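Local coordinates for Lmo0325 protein (Listeria monocytogenes EGD-e, PDB 4RYK) that is a putative transcriptional regulator of the Rgg type that probably binds DNA through an N-terminal helix-turn-helix domain, at residues R15-S20 with K58-P63; I39-G44 with S51-I56; A249-G254 with R272-W277; K265-A270 with V291-F296. All coordinates share one frame; numbering follows the deposited sequence.

Interactions 1 and 2 lie in the N-terminal helix-turn-helix domain, their centres 11 Å apart; both use helix 50-60, and the salt bridge from Arg18 to Glu42 joins them. Along the chain interaction 2 is nested inside the loop that interaction 1 closes. Interactions 3 and 4 come later, in the helical C-terminal part; their centres are 8 Å apart, both use helix 263-279, and their segments alternate along the chain. The two pairs do not touch: the centres of interactions 1 and 3 are 44 Å apart, those of 2 and 4 57 Å. The protein thus has two separately packed all-helical regions, and interactions 1, 2 and 3 each also touch the second subunit.

Interaction 1. Residues R15-S20 with K58-P63; sequences REIRLS and KRIMVP
Arg18, which meets Ile60 through its CB, turns its guanidinium away from the contact: one face lies against Leu19 CG, 3.9 Å above the plane and offset toward the rim, while NE makes a salt bridge with Glu42 and NH1 a hydrogen bond with Leu23 O. At the base of the same side chain, Arg18 CB approaches Ile60 CG2 at 4.3 Å. The rest of the contact is branched aliphatic packing. Ile17 holds CG2 anti to its backbone N, and this methyl reaches Ile60 CD1 at 3.8 Å and Val62 CG2 at 4.1 Å. Ile17 and Ile60 cross at about a right angle. In Ile60, CG1 stands between the backbone N and the carbonyl carbon (chi1 58°), which brings CD1 to Ile17 and keeps CG2 for Arg18. Val28 of helix 25-29 packs on both Arg18 and Ile60. The selenomethionine Met61, at positive phi, closes the preceding helix in a Schellman motif; beyond this turn Val62 points back toward Ile17, and Pro63 serves as N-cap of helix 64-71. Within helix 10-20, Ser20 OG donates to Ile17 O at 2.6 Å, tying the hydroxyl to the last turn. Joining the first helix to the end of the fourth in a compact five-helix bundle, this buried packing belongs to the core of an XRE-type helix-turn-helix domain.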
loop_
_atom_site.group_PDB
_atom_site.type_symbol
_atom_site.label_atom_id
_atom_site.label_comp_id
_atom_site.label_asym_id
_atom_site.label_seq_id
_atom_site.Cartn_x
_atom_site.Cartn_y
_atom_site.Cartn_z
ATOM N N ARG A 15 -4.965 20.319 -15.352
ATOM C CA ARG A 15 -6.013 20.854 -16.200
ATOM C C ARG A 15 -6.983 19.773 -16.649
ATOM O O ARG A 15 -8.197 19.935 -16.543
ATOM C CB ARG A 15 -5.394 21.551 -17.402
ATOM C CG ARG A 15 -6.345 21.723 -18.580
ATOM C CD ARG A 15 -5.556 22.036 -19.832
ATOM N NE ARG A 15 -6.453 22.324 -20.928
ATOM C CZ ARG A 15 -7.127 21.392 -21.565
ATOM N NH1 ARG A 15 -7.002 20.110 -21.212
ATOM N NH2 ARG A 15 -7.918 21.756 -22.515
ATOM N N GLU A 16 -6.436 18.667 -17.122
ATOM C CA GLU A 16 -7.249 17.565 -17.633
ATOM C C GLU A 16 -8.099 16.983 -16.516
ATOM O O GLU A 16 -9.293 16.702 -16.690
ATOM C CB GLU A 16 -6.321 16.540 -18.249
ATOM C CG GLU A 16 -6.921 15.172 -18.414
ATOM C CD GLU A 16 -5.936 14.186 -19.046
ATOM O OE1 GLU A 16 -5.993 12.969 -18.699
ATOM O OE2 GLU A 16 -5.110 14.633 -19.893
ATOM N N ILE A 17 -7.503 16.826 -15.333
ATOM C CA ILE A 17 -8.281 16.314 -14.222
ATOM C C ILE A 17 -9.379 17.280 -13.785
ATOM O O ILE A 17 -10.534 16.886 -13.570
ATOM C CB ILE A 17 -7.402 15.956 -13.005
ATOM C CG1 ILE A 17 -6.496 14.759 -13.330
ATOM C CG2 ILE A 17 -8.283 15.592 -11.833
ATOM C CD1 ILE A 17 -5.301 14.640 -12.381
ATOM N N ARG A 18 -8.993 18.536 -13.641
ATOM C CA ARG A 18 -9.944 19.590 -13.346
ATOM C C ARG A 18 -11.124 19.578 -14.308
ATOM O O ARG A 18 -12.291 19.581 -13.873
ATOM C CB ARG A 18 -9.246 20.965 -13.367
ATOM C CG ARG A 18 -10.201 22.102 -13.213
ATOM C CD ARG A 18 -9.515 23.445 -13.243
ATOM N NE ARG A 18 -9.018 23.835 -14.549
ATOM C CZ ARG A 18 -9.760 24.227 -15.581
ATOM N NH1 ARG A 18 -11.088 24.223 -15.515
ATOM N NH2 ARG A 18 -9.156 24.596 -16.704
ATOM N N LEU A 19 -10.831 19.523 -15.603
ATOM C CA LEU A 19 -11.879 19.470 -16.587
ATOM C C LEU A 19 -12.740 18.217 -16.464
ATOM O O LEU A 19 -13.980 18.312 -16.606
ATOM C CB LEU A 19 -11.341 19.613 -18.014
ATOM C CG LEU A 19 -10.812 21.022 -18.270
ATOM C CD1 LEU A 19 -9.952 21.042 -19.533
ATOM C CD2 LEU A 19 -11.976 22.011 -18.421
ATOM N N SER A 20 -12.149 17.072 -16.144
ATOM C CA SER A 20 -12.923 15.812 -16.088
ATOM C C SER A 20 -13.939 15.934 -14.931
ATOM O O SER A 20 -14.979 15.300 -14.929
ATOM C CB SER A 20 -11.998 14.589 -15.866
ATOM O OG SER A 20 -11.420 14.650 -14.551
ATOM N N LYS A 58 -5.498 19.538 -3.363
ATOM C CA LYS A 58 -6.621 19.455 -2.470
ATOM C C LYS A 58 -7.884 19.972 -3.132
ATOM O O LYS A 58 -8.966 19.446 -2.932
ATOM C CB LYS A 58 -6.357 20.233 -1.168
ATOM C CG LYS A 58 -6.675 19.428 0.065
ATOM C CD LYS A 58 -6.977 20.299 1.301
ATOM C CE LYS A 58 -5.723 20.979 1.829
ATOM N NZ LYS A 58 -4.654 19.965 2.057
ATOM N N ARG A 59 -7.749 20.981 -3.945
ATOM C CA ARG A 59 -8.919 21.537 -4.621
ATOM C C ARG A 59 -9.520 20.611 -5.688
ATOM O O ARG A 59 -10.692 20.778 -6.082
ATOM C CB ARG A 59 -8.544 22.870 -5.249
ATOM C CG ARG A 59 -8.230 23.966 -4.254
ATOM C CD ARG A 59 -9.511 24.579 -3.722
ATOM N NE ARG A 59 -9.182 25.618 -2.786
ATOM C CZ ARG A 59 -8.932 26.868 -3.114
ATOM N NH1 ARG A 59 -8.973 27.278 -4.368
ATOM N NH2 ARG A 59 -8.631 27.726 -2.165
ATOM N N ILE A 60 -8.735 19.670 -6.207
ATOM C CA ILE A 60 -9.262 18.734 -7.177
ATOM C C ILE A 60 -9.433 17.371 -6.540
ATOM O O ILE A 60 -9.856 16.444 -7.221
ATOM C CB ILE A 60 -8.433 18.660 -8.477
ATOM C CG1 ILE A 60 -6.972 18.276 -8.206
ATOM C CG2 ILE A 60 -8.423 19.987 -9.214
ATOM C CD1 ILE A 60 -6.273 17.671 -9.395
HETATM N N MSE A 61 -9.180 17.261 -5.216
HETATM C CA MSE A 61 -9.370 16.007 -4.478
HETATM C C MSE A 61 -8.568 14.843 -5.019
HETATM O O MSE A 61 -9.079 13.716 -5.199
HETATM C CB MSE A 61 -10.844 15.653 -4.508
HETATM C CG MSE A 61 -11.529 16.390 -3.376
HETATM SE SE MSE A 61 -12.474 17.803 -4.303
HETATM C CE MSE A 61 -13.984 16.589 -4.821
ATOM N N VAL A 62 -7.308 15.098 -5.301
ATOM C CA VAL A 62 -6.420 14.046 -5.720
ATOM C C VAL A 62 -5.189 14.070 -4.818
ATOM O O VAL A 62 -4.472 15.026 -4.865
ATOM C CB VAL A 62 -5.983 14.249 -7.180
ATOM C CG1 VAL A 62 -4.959 13.210 -7.552
ATOM C CG2 VAL A 62 -7.182 14.129 -8.122
ATOM N N PRO A 63 -4.982 13.041 -3.988
ATOM C CA PRO A 63 -3.749 13.016 -3.162
ATOM C C PRO A 63 -2.524 12.971 -4.049
ATOM O O PRO A 63 -2.545 12.404 -5.147
ATOM C CB PRO A 63 -3.872 11.699 -2.363
ATOM C CG PRO A 63 -5.371 11.461 -2.256
ATOM C CD PRO A 63 -5.964 12.011 -3.554
#

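Interaction 2. Residues I39-G44 with S51-I56; sequences IGFEKG and SLFEEI
Phe41, Phe53 and Ile56 form a buried apolar contact inside the helix-turn-helix domain, where helix 35-42 packs against helix 50-60. In this family helix 35-42 is probably the recognition helix, so the contact would set it against the body of the domain. The backbones stay well apart, Phe41 CA and Phe53 CA being 10.4 Å from each other, and side chains from both helices fill the distance. With chi1 at 169° the Phe41 ring swings away from its backbone N and out toward helix 50-60. The far end, Phe41 CZ, comes to the edge of the Phe53 ring, near its plane, 4.1 Å from CD1 of Phe53; the two side chains cross at about a right angle. Ile14 of helix 10-20 packs on all three residues, and Ile48 on both phenylalanines. Phe53 also meets Phe67 edge to face and packs on Leu50 of the second subunit, so this core runs up to the dimer interface. After helix 35-42 the chain leaves in a Schellman motif at Gly44, whose N bonds to Phe41 O. Phe41 and Ile56 slide past each other in opposite directions, with Phe41 CE2 4.2 Å from Ile56 CD1.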
loop_
_atom_site.group_PDB
_atom_site.type_symbol
_atom_site.label_atom_id
_atom_site.label_comp_id
_atom_site.label_asym_id
_atom_site.label_seq_id
_atom_site.Cartn_x
_atom_site.Cartn_y
_atom_site.Cartn_z
ATOM N N ILE A 39 -3.401 30.035 -15.579
ATOM C CA ILE A 39 -3.426 29.825 -17.020
ATOM C C ILE A 39 -2.075 29.367 -17.520
ATOM O O ILE A 39 -1.984 28.394 -18.244
ATOM C CB ILE A 39 -3.831 31.118 -17.752
ATOM C CG1 ILE A 39 -5.351 31.338 -17.579
ATOM C CG2 ILE A 39 -3.447 31.044 -19.225
ATOM C CD1 ILE A 39 -5.864 32.722 -17.948
ATOM N N GLY A 40 -1.013 30.054 -17.124
ATOM C CA GLY A 40 0.332 29.623 -17.470
ATOM C C GLY A 40 0.696 28.242 -16.962
ATOM O O GLY A 40 1.228 27.425 -17.713
ATOM N N PHE A 41 0.408 27.979 -15.693
ATOM C CA PHE A 41 0.689 26.670 -15.081
ATOM C C PHE A 41 0.004 25.572 -15.869
ATOM O O PHE A 41 0.607 24.545 -16.135
ATOM C CB PHE A 41 0.176 26.685 -13.638
ATOM C CG PHE A 41 0.140 25.353 -12.955
ATOM C CD1 PHE A 41 1.315 24.639 -12.708
ATOM C CD2 PHE A 41 -1.068 24.846 -12.476
ATOM C CE1 PHE A 41 1.281 23.429 -12.050
ATOM C CE2 PHE A 41 -1.106 23.631 -11.817
ATOM C CZ PHE A 41 0.082 22.918 -11.610
ATOM N N GLU A 42 -1.258 25.782 -16.257
ATOM C CA GLU A 42 -2.015 24.750 -16.997
ATOM C C GLU A 42 -1.515 24.526 -18.427
ATOM O O GLU A 42 -1.765 23.486 -19.002
ATOM C CB GLU A 42 -3.519 25.029 -16.956
ATOM C CG GLU A 42 -4.104 24.803 -15.561
ATOM C CD GLU A 42 -5.616 24.615 -15.552
ATOM O OE1 GLU A 42 -6.271 24.995 -16.541
ATOM O OE2 GLU A 42 -6.137 24.062 -14.558
ATOM N N LYS A 43 -0.765 25.468 -18.974
ATOM C CA LYS A 43 -0.090 25.285 -20.266
ATOM C C LYS A 43 1.328 24.810 -20.130
ATOM O O LYS A 43 2.033 24.699 -21.124
ATOM C CB LYS A 43 -0.055 26.608 -21.031
ATOM C CG LYS A 43 -1.447 27.135 -21.263
ATOM C CD LYS A 43 -1.464 28.416 -22.075
ATOM C CE LYS A 43 -2.879 28.665 -22.574
ATOM N NZ LYS A 43 -2.944 29.939 -23.322
ATOM N N GLY A 44 1.784 24.576 -18.912
ATOM C CA GLY A 44 3.166 24.180 -18.704
ATOM C C GLY A 44 4.152 25.322 -18.839
ATOM O O GLY A 44 5.321 25.114 -19.098
ATOM N N SER A 51 4.631 23.572 -2.247
ATOM C CA SER A 51 3.588 23.933 -1.273
ATOM C C SER A 51 2.335 24.413 -1.969
ATOM O O SER A 51 1.254 24.130 -1.501
ATOM C CB SER A 51 4.038 24.959 -0.224
ATOM O OG SER A 51 4.901 25.871 -0.804
ATOM N N LEU A 52 2.467 25.131 -3.076
ATOM C CA LEU A 52 1.291 25.587 -3.790
ATOM C C LEU A 52 0.622 24.419 -4.455
ATOM O O LEU A 52 -0.612 24.345 -4.526
ATOM C CB LEU A 52 1.661 26.613 -4.837
ATOM C CG LEU A 52 2.104 27.922 -4.176
ATOM C CD1 LEU A 52 2.682 28.834 -5.227
ATOM C CD2 LEU A 52 0.939 28.601 -3.470
ATOM N N PHE A 53 1.444 23.496 -4.941
ATOM C CA PHE A 53 0.937 22.311 -5.612
ATOM C C PHE A 53 0.061 21.462 -4.696
ATOM O O PHE A 53 -1.002 21.043 -5.122
ATOM C CB PHE A 53 2.067 21.481 -6.200
ATOM C CG PHE A 53 1.607 20.375 -7.104
ATOM C CD1 PHE A 53 1.044 20.663 -8.356
ATOM C CD2 PHE A 53 1.779 19.049 -6.750
ATOM C CE1 PHE A 53 0.640 19.649 -9.209
ATOM C CE2 PHE A 53 1.349 18.043 -7.593
ATOM C CZ PHE A 53 0.783 18.340 -8.826
ATOM N N GLU A 54 0.454 21.269 -3.434
ATOM C CA GLU A 54 -0.352 20.517 -2.464
ATOM C C GLU A 54 -1.722 21.167 -2.286
ATOM O O GLU A 54 -2.731 20.474 -2.143
ATOM C CB GLU A 54 0.318 20.433 -1.088
ATOM C CG GLU A 54 1.650 19.701 -1.008
ATOM C CD GLU A 54 1.967 19.279 0.449
ATOM O OE1 GLU A 54 2.831 19.909 1.133
ATOM O OE2 GLU A 54 1.320 18.336 0.946
ATOM N N GLU A 55 -1.778 22.496 -2.285
ATOM C CA GLU A 55 -3.077 23.172 -2.098
ATOM C C GLU A 55 -3.960 22.956 -3.307
ATOM O O GLU A 55 -5.177 22.766 -3.180
ATOM C CB GLU A 55 -2.880 24.660 -1.838
ATOM C CG GLU A 55 -2.122 24.943 -0.546
ATOM C CD GLU A 55 -1.725 26.393 -0.407
ATOM O OE1 GLU A 55 -2.481 27.290 -0.831
ATOM O OE2 GLU A 55 -0.640 26.647 0.158
ATOM N N ILE A 56 -3.362 22.980 -4.491
ATOM C CA ILE A 56 -4.137 22.762 -5.735
ATOM C C ILE A 56 -4.678 21.344 -5.767
ATOM O O ILE A 56 -5.837 21.103 -6.089
ATOM C CB ILE A 56 -3.257 23.039 -6.970
ATOM C CG1 ILE A 56 -3.011 24.549 -7.062
ATOM C CG2 ILE A 56 -3.929 22.513 -8.215
ATOM C CD1 ILE A 56 -1.796 24.941 -7.891
#

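Interaction 3. Residues A249-G254 with R272-W277; sequences ANYYQG and RAIQTW
A chi1 of 177° sets Tyr251 CG opposite its own amide nitrogen, and one of -81° sets Trp277 CG opposite its carbonyl carbon; together they bring the far end of the indole to the root of the tyrosine, with Trp277 CH2 4.0 Å from Tyr251 CB. The same Tyr251 CB meets Ala273 CB at 3.9 Å. Here the axes of segments 249-254 and 272-277 approach to 9.1 Å and cross at -158°, nearly antiparallel, a spacing to which the small alanine is suited. Further out, Ile274 runs beside the tyrosine and points the same way, its CD1 4.2 Å from Tyr251 CE2. Within its own helix Tyr251 CD1 sits 3.8 Å above one face of the Tyr252 ring, offset toward the rim. Tyr289 of helix 283-300 stacks on Trp277 and meets Tyr251 edge to face. Arg272 O is gripped twice, by Thr276 N and Thr276 OG1 from opposite faces of its carbonyl plane. Around that turn lies the second subunit: its Glu279 pairs with Arg272, and its Thr276 packs on Thr276. Consecutive antiparallel helices packed in this way are characteristic of the TPR-like helical C-terminal domain of Rgg-type regulators, here also bordering the dimer interface.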
loop_
_atom_site.group_PDB
_atom_site.type_symbol
_atom_site.label_atom_id
_atom_site.label_comp_id
_atom_site.label_asym_id
_atom_site.label_seq_id
_atom_site.Cartn_x
_atom_site.Cartn_y
_atom_site.Cartn_z
ATOM N N ALA A 249 3.934 -15.870 9.035
ATOM C CA ALA A 249 4.162 -15.976 10.499
ATOM C C ALA A 249 3.616 -17.281 11.091
ATOM O O ALA A 249 4.269 -17.913 11.927
ATOM C CB ALA A 249 3.552 -14.791 11.222
ATOM N N ASN A 250 2.438 -17.708 10.635
ATOM C CA ASN A 250 1.897 -18.982 11.090
ATOM C C ASN A 250 2.789 -20.147 10.679
ATOM O O ASN A 250 2.999 -21.063 11.488
ATOM C CB ASN A 250 0.473 -19.255 10.588
ATOM C CG ASN A 250 -0.601 -18.453 11.338
ATOM O OD1 ASN A 250 -0.364 -17.892 12.406
ATOM N ND2 ASN A 250 -1.803 -18.429 10.774
ATOM N N TYR A 251 3.291 -20.125 9.432
ATOM C CA TYR A 251 4.230 -21.128 8.982
ATOM C C TYR A 251 5.477 -21.209 9.905
ATOM O O TYR A 251 5.834 -22.271 10.413
ATOM C CB TYR A 251 4.680 -20.889 7.533
ATOM C CG TYR A 251 5.704 -21.929 7.166
ATOM C CD1 TYR A 251 7.051 -21.713 7.401
ATOM C CD2 TYR A 251 5.310 -23.158 6.642
ATOM C CE1 TYR A 251 8.000 -22.700 7.129
ATOM C CE2 TYR A 251 6.221 -24.146 6.363
ATOM C CZ TYR A 251 7.574 -23.928 6.613
ATOM O OH TYR A 251 8.464 -24.940 6.323
ATOM N N TYR A 252 6.149 -20.091 10.107
ATOM C CA TYR A 252 7.361 -20.105 10.942
ATOM C C TYR A 252 7.128 -20.448 12.431
ATOM O O TYR A 252 7.989 -21.063 13.061
ATOM C CB TYR A 252 8.175 -18.806 10.761
ATOM C CG TYR A 252 8.828 -18.731 9.396
ATOM C CD1 TYR A 252 9.782 -19.671 9.007
ATOM C CD2 TYR A 252 8.513 -17.731 8.503
ATOM C CE1 TYR A 252 10.386 -19.615 7.762
ATOM C CE2 TYR A 252 9.104 -17.668 7.237
ATOM C CZ TYR A 252 10.013 -18.618 6.866
ATOM O OH TYR A 252 10.601 -18.566 5.628
ATOM N N GLN A 253 5.964 -20.114 12.976
ATOM C CA GLN A 253 5.622 -20.456 14.362
ATOM C C GLN A 253 5.520 -21.986 14.425
ATOM O O GLN A 253 5.979 -22.635 15.390
ATOM C CB GLN A 253 4.319 -19.784 14.795
ATOM C CG GLN A 253 3.858 -20.106 16.212
ATOM C CD GLN A 253 4.909 -19.759 17.268
ATOM O OE1 GLN A 253 4.888 -18.667 17.795
ATOM N NE2 GLN A 253 5.867 -20.664 17.525
ATOM N N GLY A 254 4.995 -22.562 13.344
ATOM C CA GLY A 254 4.909 -24.006 13.222
ATOM C C GLY A 254 6.278 -24.651 13.272
ATOM O O GLY A 254 6.507 -25.577 14.028
ATOM N N ARG A 272 -1.043 -26.293 7.676
ATOM C CA ARG A 272 -2.214 -25.457 7.525
ATOM C C ARG A 272 -1.854 -24.144 6.764
ATOM O O ARG A 272 -2.623 -23.656 5.926
ATOM C CB ARG A 272 -2.803 -25.185 8.884
ATOM C CG ARG A 272 -3.884 -24.152 8.867
ATOM C CD ARG A 272 -5.196 -24.824 8.670
ATOM N NE ARG A 272 -5.535 -25.201 7.307
ATOM C CZ ARG A 272 -6.143 -24.418 6.408
ATOM N NH1 ARG A 272 -6.452 -24.921 5.216
ATOM N NH2 ARG A 272 -6.442 -23.144 6.677
ATOM N N ALA A 273 -0.677 -23.584 7.024
ATOM C CA ALA A 273 -0.280 -22.395 6.313
ATOM C C ALA A 273 -0.130 -22.682 4.803
ATOM O O ALA A 273 -0.613 -21.918 3.973
ATOM C CB ALA A 273 0.997 -21.837 6.878
ATOM N N ILE A 274 0.524 -23.779 4.464
ATOM C CA ILE A 274 0.660 -24.188 3.074
ATOM C C ILE A 274 -0.697 -24.377 2.381
ATOM O O ILE A 274 -0.897 -23.914 1.257
ATOM C CB ILE A 274 1.496 -25.469 3.027
ATOM C CG1 ILE A 274 2.945 -25.105 3.304
ATOM C CG2 ILE A 274 1.364 -26.227 1.694
ATOM C CD1 ILE A 274 3.792 -26.295 3.695
ATOM N N GLN A 275 -1.616 -25.054 3.046
ATOM C CA GLN A 275 -2.966 -25.235 2.511
ATOM C C GLN A 275 -3.682 -23.914 2.332
ATOM O O GLN A 275 -4.479 -23.755 1.418
ATOM C CB GLN A 275 -3.753 -26.134 3.466
ATOM C CG GLN A 275 -5.167 -26.529 3.065
ATOM C CD GLN A 275 -5.308 -27.187 1.698
ATOM O OE1 GLN A 275 -4.424 -27.936 1.234
ATOM N NE2 GLN A 275 -6.458 -26.907 1.035
ATOM N N THR A 276 -3.414 -22.968 3.229
ATOM C CA THR A 276 -4.030 -21.673 3.168
ATOM C C THR A 276 -3.518 -20.924 1.970
ATOM O O THR A 276 -4.296 -20.306 1.252
ATOM C CB THR A 276 -3.811 -20.859 4.448
ATOM O OG1 THR A 276 -4.454 -21.516 5.548
ATOM C CG2 THR A 276 -4.448 -19.505 4.297
ATOM N N TRP A 277 -2.212 -20.963 1.728
ATOM C CA TRP A 277 -1.706 -20.342 0.511
ATOM C C TRP A 277 -2.377 -20.958 -0.741
ATOM O O TRP A 277 -2.671 -20.235 -1.718
ATOM C CB TRP A 277 -0.192 -20.471 0.385
ATOM C CG TRP A 277 0.574 -19.460 1.195
ATOM C CD1 TRP A 277 0.408 -18.121 1.177
ATOM C CD2 TRP A 277 1.638 -19.721 2.088
ATOM N NE1 TRP A 277 1.286 -17.524 2.011
ATOM C CE2 TRP A 277 2.045 -18.497 2.607
ATOM C CE3 TRP A 277 2.253 -20.886 2.551
ATOM C CZ2 TRP A 277 3.076 -18.383 3.523
ATOM C CZ3 TRP A 277 3.243 -20.781 3.478
ATOM C CH2 TRP A 277 3.660 -19.528 3.948
#

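Interaction 4. Residues K265-A270 with V291-F296; sequences KGYRQA and VVLKQF
The segments 265-270 and 291-296 are helical and run in roughly opposite directions, nearest at Ala270 and Leu293, whose CA atoms are 7.8 Å apart. Leu293 carries the contact from its side, using one methyl for each partner. Its side chain points away from its own amide nitrogen (chi1 173°), and the branched end extends toward helix 263-279, where CD2 of Leu293 lies 4.2 Å from Tyr267 CE1 and CD1 of Leu293 lies 4.4 Å from Ala270 CB. Tyr267 and Ala270 are one helical turn apart, so the leucine end is received along a single side of that helix. The methyl comes to the Tyr267 ring obliquely, near the ring's outer half, at a partly exposed margin of the packing, whereas Ala270 and Leu293 are buried. Neighbouring residues fill in around the leucine: Ile274 packs on Leu293, and Tyr251 of helix 243-259 packs on Leu293 and Val292. At the start of 265-270, Lys265 makes a salt bridge with Glu262 and a cation-pi contact with Trp257. Neither segment touches the second subunit, so this is packing within one chain. It joins the last two helices of the structure, 263-279 and 283-300, a successive antiparallel pair as in the helical arrays of TPR-like domains.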
loop_
_atom_site.group_PDB
_atom_site.type_symbol
_atom_site.label_atom_id
_atom_site.label_comp_id
_atom_site.label_asym_id
_atom_site.label_seq_id
_atom_site.Cartn_x
_atom_site.Cartn_y
_atom_site.Cartn_z
ATOM N N LYS A 265 1.955 -30.373 16.804
ATOM C CA LYS A 265 1.278 -29.079 16.815
ATOM C C LYS A 265 1.956 -28.164 15.786
ATOM O O LYS A 265 1.298 -27.482 15.027
ATOM C CB LYS A 265 1.413 -28.490 18.218
ATOM C CG LYS A 265 0.696 -27.191 18.493
ATOM C CD LYS A 265 1.215 -26.600 19.795
ATOM C CE LYS A 265 0.309 -25.489 20.303
ATOM N NZ LYS A 265 0.907 -24.812 21.484
ATOM N N GLY A 266 3.288 -28.175 15.783
ATOM C CA GLY A 266 4.079 -27.393 14.829
ATOM C C GLY A 266 3.851 -27.841 13.398
ATOM O O GLY A 266 3.584 -27.039 12.500
ATOM N N TYR A 267 3.914 -29.137 13.182
ATOM C CA TYR A 267 3.697 -29.680 11.866
ATOM C C TYR A 267 2.306 -29.370 11.320
ATOM O O TYR A 267 2.196 -28.981 10.173
ATOM C CB TYR A 267 3.882 -31.168 11.904
ATOM C CG TYR A 267 3.736 -31.838 10.583
ATOM C CD1 TYR A 267 4.667 -31.636 9.576
ATOM C CD2 TYR A 267 2.690 -32.719 10.351
ATOM C CE1 TYR A 267 4.539 -32.277 8.354
ATOM C CE2 TYR A 267 2.556 -33.370 9.138
ATOM C CZ TYR A 267 3.478 -33.145 8.153
ATOM O OH TYR A 267 3.326 -33.779 6.963
ATOM N N ARG A 268 1.263 -29.539 12.126
ATOM C CA ARG A 268 -0.089 -29.261 11.657
ATOM C C ARG A 268 -0.256 -27.766 11.332
ATOM O O ARG A 268 -0.933 -27.394 10.399
ATOM C CB ARG A 268 -1.126 -29.707 12.683
ATOM C CG ARG A 268 -1.138 -31.221 12.969
ATOM C CD ARG A 268 -2.110 -32.045 12.107
ATOM N NE ARG A 268 -3.488 -32.120 12.641
ATOM C CZ ARG A 268 -4.496 -32.819 12.095
ATOM N NH1 ARG A 268 -4.317 -33.530 10.982
ATOM N NH2 ARG A 268 -5.704 -32.813 12.666
ATOM N N GLN A 269 0.393 -26.904 12.090
ATOM C CA GLN A 269 0.280 -25.498 11.835
ATOM C C GLN A 269 0.961 -25.127 10.528
ATOM O O GLN A 269 0.446 -24.323 9.772
ATOM C CB GLN A 269 0.914 -24.743 12.964
ATOM C CG GLN A 269 1.103 -23.271 12.675
ATOM C CD GLN A 269 0.276 -22.421 13.556
ATOM O OE1 GLN A 269 -0.745 -22.862 14.051
ATOM N NE2 GLN A 269 0.733 -21.210 13.799
ATOM N N ALA A 270 2.139 -25.687 10.290
ATOM C CA ALA A 270 2.897 -25.438 9.062
ATOM C C ALA A 270 2.153 -25.952 7.830
ATOM O O ALA A 270 2.100 -25.278 6.810
ATOM C CB ALA A 270 4.270 -26.098 9.149
ATOM N N VAL A 291 8.621 -27.275 -0.164
ATOM C CA VAL A 291 10.020 -27.637 -0.269
ATOM C C VAL A 291 10.748 -27.234 1.007
ATOM O O VAL A 291 11.490 -28.015 1.583
ATOM C CB VAL A 291 10.667 -26.939 -1.464
ATOM C CG1 VAL A 291 12.198 -27.172 -1.481
ATOM C CG2 VAL A 291 10.002 -27.460 -2.718
ATOM N N VAL A 292 10.526 -26.013 1.458
ATOM C CA VAL A 292 11.139 -25.606 2.692
ATOM C C VAL A 292 10.805 -26.586 3.795
ATOM O O VAL A 292 11.661 -26.957 4.615
ATOM C CB VAL A 292 10.677 -24.216 3.104
ATOM C CG1 VAL A 292 11.320 -23.818 4.414
ATOM C CG2 VAL A 292 11.007 -23.193 2.018
ATOM N N LEU A 293 9.556 -27.022 3.815
ATOM C CA LEU A 293 9.088 -27.828 4.931
ATOM C C LEU A 293 9.745 -29.196 4.893
ATOM O O LEU A 293 10.161 -29.732 5.937
ATOM C CB LEU A 293 7.574 -27.988 4.897
ATOM C CG LEU A 293 6.974 -28.953 5.910
ATOM C CD1 LEU A 293 7.433 -28.540 7.297
ATOM C CD2 LEU A 293 5.460 -28.972 5.862
ATOM N N LYS A 294 9.790 -29.784 3.707
ATOM C CA LYS A 294 10.410 -31.089 3.566
ATOM C C LYS A 294 11.879 -31.101 3.946
ATOM O O LYS A 294 12.344 -32.047 4.562
ATOM C CB LYS A 294 10.299 -31.567 2.143
ATOM C CG LYS A 294 8.926 -32.075 1.833
ATOM C CD LYS A 294 8.735 -32.142 0.347
ATOM C CE LYS A 294 7.327 -32.574 0.026
ATOM N NZ LYS A 294 7.338 -33.179 -1.323
ATOM N N GLN A 295 12.603 -30.069 3.539
ATOM C CA GLN A 295 14.038 -29.988 3.799
ATOM C C GLN A 295 14.231 -29.787 5.285
ATOM O O GLN A 295 15.114 -30.355 5.908
ATOM C CB GLN A 295 14.654 -28.833 2.991
ATOM C CG GLN A 295 14.631 -29.085 1.477
ATOM C CD GLN A 295 15.651 -30.146 1.043
ATOM O OE1 GLN A 295 16.846 -30.022 1.333
ATOM N NE2 GLN A 295 15.191 -31.189 0.332
ATOM N N PHE A 296 13.348 -29.011 5.876
ATOM C CA PHE A 296 13.428 -28.770 7.301
ATOM C C PHE A 296 13.220 -30.083 8.073
ATOM O O PHE A 296 13.974 -30.392 9.000
ATOM C CB PHE A 296 12.402 -27.721 7.673
ATOM C CG PHE A 296 12.161 -27.606 9.125
ATOM C CD1 PHE A 296 11.179 -28.355 9.725
ATOM C CD2 PHE A 296 12.908 -26.727 9.896
ATOM C CE1 PHE A 296 10.947 -28.234 11.081
ATOM C CE2 PHE A 296 12.656 -26.579 11.247
ATOM C CZ PHE A 296 11.676 -27.342 11.847
#